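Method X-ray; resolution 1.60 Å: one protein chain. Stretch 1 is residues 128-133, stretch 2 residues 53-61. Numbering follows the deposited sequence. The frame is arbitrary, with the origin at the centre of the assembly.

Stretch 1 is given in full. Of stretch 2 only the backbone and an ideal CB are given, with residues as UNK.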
ATOM      1  N   LYS A 128       6.827  -1.142   7.983  1.00 29.04           N
ATOM      2  CA  LYS A 128       5.680  -0.241   8.089  1.00 35.58           C
ATOM      3  C   LYS A 128       4.487  -0.673   7.221  1.00 36.36           C
ATOM      4  O   LYS A 128       3.331  -0.447   7.588  1.00 31.60           O
ATOM      5  CB  LYS A 128       6.106   1.193   7.753  1.00 39.78           C
ATOM      6  CG  LYS A 128       6.938   1.882   8.840  1.00 41.39           C
ATOM      7  CD  LYS A 128       6.061   2.430   9.961  1.00 42.77           C
ATOM      8  CE  LYS A 128       6.882   2.926  11.148  1.00 49.21           C
ATOM      9  NZ  LYS A 128       7.729   4.109  10.825  1.00 43.22           N
ATOM     10  N   ILE A 129       4.773  -1.280   6.069  1.00 24.39           N
ATOM     11  CA  ILE A 129       3.750  -1.903   5.232  1.00 27.10           C
ATOM     12  C   ILE A 129       3.057  -2.992   6.058  1.00 29.62           C
ATOM     13  O   ILE A 129       1.826  -3.146   6.016  1.00 28.13           O
ATOM     14  CB  ILE A 129       4.384  -2.529   3.965  1.00 25.03           C
ATOM     15  CG1 ILE A 129       4.729  -1.441   2.951  1.00 29.04           C
ATOM     16  CG2 ILE A 129       3.453  -3.554   3.337  1.00 29.56           C
ATOM     17  CD1 ILE A 129       5.530  -1.949   1.762  1.00 29.70           C
ATOM     18  N   LEU A 130       3.858  -3.736   6.822  1.00 24.47           N
ATOM     19  CA  LEU A 130       3.335  -4.775   7.711  1.00 26.42           C
ATOM     20  C   LEU A 130       2.412  -4.233   8.795  1.00 31.53           C
ATOM     21  O   LEU A 130       1.518  -4.939   9.265  1.00 35.77           O
ATOM     22  CB  LEU A 130       4.477  -5.571   8.362  1.00 26.84           C
ATOM     23  CG  LEU A 130       5.446  -6.297   7.418  1.00 30.22           C
ATOM     24  CD1 LEU A 130       6.541  -7.007   8.208  1.00 32.07           C
ATOM     25  CD2 LEU A 130       4.725  -7.271   6.491  1.00 30.24           C
ATOM     26  N   GLN A 131       2.630  -2.988   9.203  1.00 28.86           N
ATOM     27  CA  GLN A 131       1.809  -2.380  10.240  1.00 32.64           C
ATOM     28  C   GLN A 131       0.533  -1.796   9.665  1.00 37.77           C
ATOM     29  O   GLN A 131      -0.271  -1.207  10.390  1.00 37.14           O
ATOM     30  CB  GLN A 131       2.593  -1.294  10.968  1.00 37.49           C
ATOM     31  CG  GLN A 131       3.788  -1.809  11.748  1.00 46.23           C
ATOM     32  CD  GLN A 131       4.764  -0.701  12.101  1.00 50.63           C
ATOM     33  OE1 GLN A 131       4.507   0.472  11.833  1.00 57.88           O
ATOM     34  NE2 GLN A 131       5.891  -1.068  12.702  1.00 57.46           N
ATOM     35  N   GLY A 132       0.352  -1.955   8.357  1.00 32.28           N
ATOM     36  CA  GLY A 132      -0.807  -1.419   7.668  1.00 35.83           C
ATOM     37  C   GLY A 132      -0.714   0.082   7.459  1.00 37.21           C
ATOM     38  O   GLY A 132      -1.706   0.739   7.138  1.00 53.04           O
ATOM     39  N   ASP A 133       0.484   0.630   7.625  1.00 35.63           N
ATOM     40  CA  ASP A 133       0.676   2.080   7.577  1.00 36.15           C
ATOM     41  C   ASP A 133       0.667   2.696   6.170  1.00 39.04           C
ATOM     42  O   ASP A 133       0.571   3.915   6.035  1.00 34.88           O
ATOM     43  CB  ASP A 133       1.971   2.476   8.297  1.00 38.78           C
ATOM     44  CG  ASP A 133       1.835   2.452   9.808  1.00 50.88           C
ATOM     45  OD1 ASP A 133       0.783   1.998  10.303  1.00 47.76           O
ATOM     46  OD2 ASP A 133       2.783   2.880  10.499  1.00 52.10           O
ATOM     47  N   UNK A  53       3.624 -12.250   9.309  1.00 21.72           N
ATOM     48  CA  UNK A  53       2.949 -10.975   9.520  1.00 21.75           C
ATOM     49  C   UNK A  53       2.108 -10.555   8.327  1.00 22.80           C
ATOM     50  O   UNK A  53       1.072  -9.915   8.490  1.00 21.87           O
ATOM     51  CB  UNK A  53       3.977  -9.885   9.831  1.00 21.75           C
ATOM     52  N   UNK A  54       2.565 -10.886   7.123  1.00 19.45           N
ATOM     53  CA  UNK A  54       1.767 -10.616   5.932  1.00 18.36           C
ATOM     54  C   UNK A  54       0.455 -11.387   5.957  1.00 19.27           C
ATOM     55  O   UNK A  54      -0.592 -10.851   5.610  1.00 20.22           O
ATOM     56  CB  UNK A  54       2.558 -10.970   4.671  1.00 18.36           C
ATOM     57  N   UNK A  55       0.507 -12.651   6.366  1.00 18.34           N
ATOM     58  CA  UNK A  55      -0.720 -13.429   6.449  1.00 19.48           C
ATOM     59  C   UNK A  55      -1.648 -12.858   7.520  1.00 20.27           C
ATOM     60  O   UNK A  55      -2.855 -12.755   7.312  1.00 19.24           O
ATOM     61  CB  UNK A  55      -0.403 -14.896   6.745  1.00 19.48           C
ATOM     62  N   UNK A  56      -1.082 -12.475   8.662  1.00 23.00           N
ATOM     63  CA  UNK A  56      -1.893 -11.879   9.721  1.00 22.64           C
ATOM     64  C   UNK A  56      -2.570 -10.608   9.247  1.00 19.64           C
ATOM     65  O   UNK A  56      -3.734 -10.380   9.544  1.00 20.72           O
ATOM     66  CB  UNK A  56      -1.033 -11.584  10.952  1.00 22.64           C
ATOM     67  N   UNK A  57      -1.838  -9.795   8.487  1.00 18.98           N
ATOM     68  CA  UNK A  57      -2.405  -8.589   7.907  1.00 19.36           C
ATOM     69  C   UNK A  57      -3.537  -8.884   6.920  1.00 19.27           C
ATOM     70  O   UNK A  57      -4.562  -8.206   6.915  1.00 20.10           O
ATOM     71  CB  UNK A  57      -1.305  -7.789   7.207  1.00 19.36           C
ATOM     72  N   UNK A  58      -3.354  -9.901   6.083  1.00 16.19           N
ATOM     73  CA  UNK A  58      -4.418 -10.321   5.178  1.00 16.01           C
ATOM     74  C   UNK A  58      -5.663 -10.752   5.955  1.00 19.75           C
ATOM     75  O   UNK A  58      -6.778 -10.365   5.620  1.00 19.18           O
ATOM     76  CB  UNK A  58      -3.933 -11.463   4.283  1.00 16.01           C
ATOM     77  N   UNK A  59      -5.457 -11.557   6.986  1.00 19.92           N
ATOM     78  CA  UNK A  59      -6.559 -12.002   7.830  1.00 17.13           C
ATOM     79  C   UNK A  59      -7.289 -10.807   8.425  1.00 18.91           C
ATOM     80  O   UNK A  59      -8.521 -10.723   8.349  1.00 20.15           O
ATOM     81  CB  UNK A  59      -6.050 -12.922   8.942  1.00 17.13           C
ATOM     82  N   UNK A  60      -6.532  -9.872   8.993  1.00 18.56           N
ATOM     83  CA  UNK A  60      -7.138  -8.702   9.629  1.00 18.85           C
ATOM     84  C   UNK A  60      -7.867  -7.833   8.624  1.00 18.14           C
ATOM     85  O   UNK A  60      -8.956  -7.337   8.888  1.00 20.64           O
ATOM     86  CB  UNK A  60      -6.072  -7.875  10.350  1.00 18.85           C
ATOM     87  N   UNK A  61      -7.240  -7.610   7.473  1.00 19.06           N
ATOM     88  CA  UNK A  61      -7.835  -6.789   6.435  1.00 19.14           C
ATOM     89  C   UNK A  61      -9.173  -7.366   5.974  1.00 20.17           C
ATOM     90  O   UNK A  61     -10.143  -6.635   5.814  1.00 18.73           O
ATOM     91  CB  UNK A  61      -6.876  -6.660   5.250  1.00 19.14           C
TER

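Residues 53-61 form continuous helix, with phi near -60° and psi near -40° throughout, so no position demands glycine, and proline would cost a backbone hydrogen bond from position 57 onward. Stretch 1 carries the end of another helix into a turn, with a Schellman motif at G132, and it offers mainly the side chain of L130 and the carbonyl oxygens near it.

At position 53 the CA-to-CB bond points toward stretch 1, and the ideal CB lies 4.2 Å from L130 CD1. An apolar residue could cover this methyl; a longer polar one could lie along it and reach solvent. The residue is E53, whose OE1 comes to 3.8 Å from L130 CD1. The same carboxylate oxygen accepts a hydrogen bond from a water (E53 OE1 to water O, 2.7 Å), and this water O also donates a weak one to L130 O at 3.4 Å.

Position 54 points sideways, its ideal CB 4.7 Å from L130 CD2. A branched or long apolar chain, such as leucine, isoleucine or methionine, could bend back to that methyl. L54 does so with chi1 m and chi2 t: L54 CD2 packs against L130 CD2 at 3.7 Å.

Positions 55 and 56 have nothing of stretch 1 within 5.5 Å of the ideal CB, so stretch 1 sets little preference. They are K55, fully extended, and E56, which pairs with position 60.

Position 57 points toward stretch 1, with its ideal CB 4.5 Å from L130 O. The carbonyls of I129 and L130 and the bare CA of G132 leave room for a medium-sized apolar chain; a donor might also be suited. The residue is L57 (chi1 t, chi2 p). Its CD2 lies 3.6 Å from I129 O and its CD1 4.3 Å from G132 CA, so the leucine packs against backbone.

Positions 58 and 59 are out of reach and little constrained from here; they are L58 and E59.

Position 60 points toward stretch 1 across open space, and only a long chain could approach L130 O, where a positive charge or donor would be favourable. R60 brings NH1 to 4.0 Å from L130 O, with the oxygen near the guanidinium plane, too far for a hydrogen bond. Its NH2 forms a salt bridge with E56 OE1 at 3.5 Å.

Position 61 is out of reach, so stretch 1 sets no preference; a small hydroxyl residue could bond back to the carbonyl one turn earlier. T61 turns OG1 back to its own helix, donating to L57 O at 2.8 Å.

Stretch 2, residues 53-61: ELKELLERT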
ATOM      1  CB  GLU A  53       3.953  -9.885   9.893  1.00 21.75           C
ATOM      2  CG  GLU A  53       4.536 -10.099  11.280  1.00 28.09           C
ATOM      3  CD  GLU A  53       5.300  -8.899  11.786  1.00 39.35           C
ATOM      4  OE1 GLU A  53       4.861  -7.755  11.530  1.00 48.63           O
ATOM      5  OE2 GLU A  53       6.342  -9.099  12.440  1.00 41.43           O
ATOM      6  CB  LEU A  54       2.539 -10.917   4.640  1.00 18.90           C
ATOM      7  CG  LEU A  54       3.529  -9.858   4.135  1.00 25.67           C
ATOM      8  CD1 LEU A  54       4.414 -10.431   3.040  1.00 26.79           C
ATOM      9  CD2 LEU A  54       2.796  -8.613   3.640  1.00 25.81           C
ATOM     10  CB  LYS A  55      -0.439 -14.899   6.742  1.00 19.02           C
ATOM     11  CG  LYS A  55      -1.719 -15.714   6.683  1.00 26.06           C
ATOM     12  CD  LYS A  55      -1.508 -17.158   6.979  1.00 25.76           C
ATOM     13  CE  LYS A  55      -2.814 -17.908   6.747  1.00 22.71           C
ATOM     14  NZ  LYS A  55      -2.604 -19.363   6.905  1.00 29.37           N
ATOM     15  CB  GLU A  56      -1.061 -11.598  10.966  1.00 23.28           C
ATOM     16  CG  GLU A  56      -0.606 -12.864  11.680  1.00 32.75           C
ATOM     17  CD  GLU A  56      -0.211 -12.612  13.119  1.00 50.42           C
ATOM     18  OE1 GLU A  56      -0.758 -11.663  13.724  1.00 62.73           O
ATOM     19  OE2 GLU A  56       0.644 -13.361  13.644  1.00 51.84           O
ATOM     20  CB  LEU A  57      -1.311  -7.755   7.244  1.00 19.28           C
ATOM     21  CG  LEU A  57      -1.732  -6.415   6.640  1.00 24.70           C
ATOM     22  CD1 LEU A  57      -2.238  -5.462   7.722  1.00 26.98           C
ATOM     23  CD2 LEU A  57      -0.577  -5.796   5.862  1.00 26.08           C
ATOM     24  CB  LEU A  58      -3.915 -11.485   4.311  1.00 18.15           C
ATOM     25  CG  LEU A  58      -4.876 -12.029   3.249  1.00 18.42           C
ATOM     26  CD1 LEU A  58      -5.387 -10.921   2.324  1.00 18.23           C
ATOM     27  CD2 LEU A  58      -4.169 -13.115   2.452  1.00 18.04           C
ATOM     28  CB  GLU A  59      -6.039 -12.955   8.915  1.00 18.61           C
ATOM     29  CG  GLU A  59      -5.585 -14.287   8.354  1.00 24.57           C
ATOM     30  CD  GLU A  59      -4.981 -15.216   9.388  1.00 39.77           C
ATOM     31  OE1 GLU A  59      -4.395 -14.719  10.375  1.00 47.93           O
ATOM     32  OE2 GLU A  59      -5.096 -16.449   9.210  1.00 41.82           O
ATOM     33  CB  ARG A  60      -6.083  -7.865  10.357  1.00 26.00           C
ATOM     34  CG  ARG A  60      -5.520  -8.517  11.610  1.00 36.97           C
ATOM     35  CD  ARG A  60      -4.626  -7.546  12.365  1.00 50.96           C
ATOM     36  NE  ARG A  60      -3.441  -7.198  11.589  1.00 50.37           N
ATOM     37  CZ  ARG A  60      -2.234  -7.715  11.796  1.00 40.73           C
ATOM     38  NH1 ARG A  60      -1.217  -7.342  11.035  1.00 48.68           N
ATOM     39  NH2 ARG A  60      -2.040  -8.595  12.772  1.00 52.22           N
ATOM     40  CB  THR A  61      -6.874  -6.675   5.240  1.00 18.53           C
ATOM     41  OG1 THR A  61      -5.687  -6.002   5.666  1.00 21.28           O
ATOM     42  CG2 THR A  61      -7.502  -5.910   4.103  1.00 22.65           C
TER
HETATM   43  O   HOH W   1       2.371  -6.855  11.886  1.00 49.59           O
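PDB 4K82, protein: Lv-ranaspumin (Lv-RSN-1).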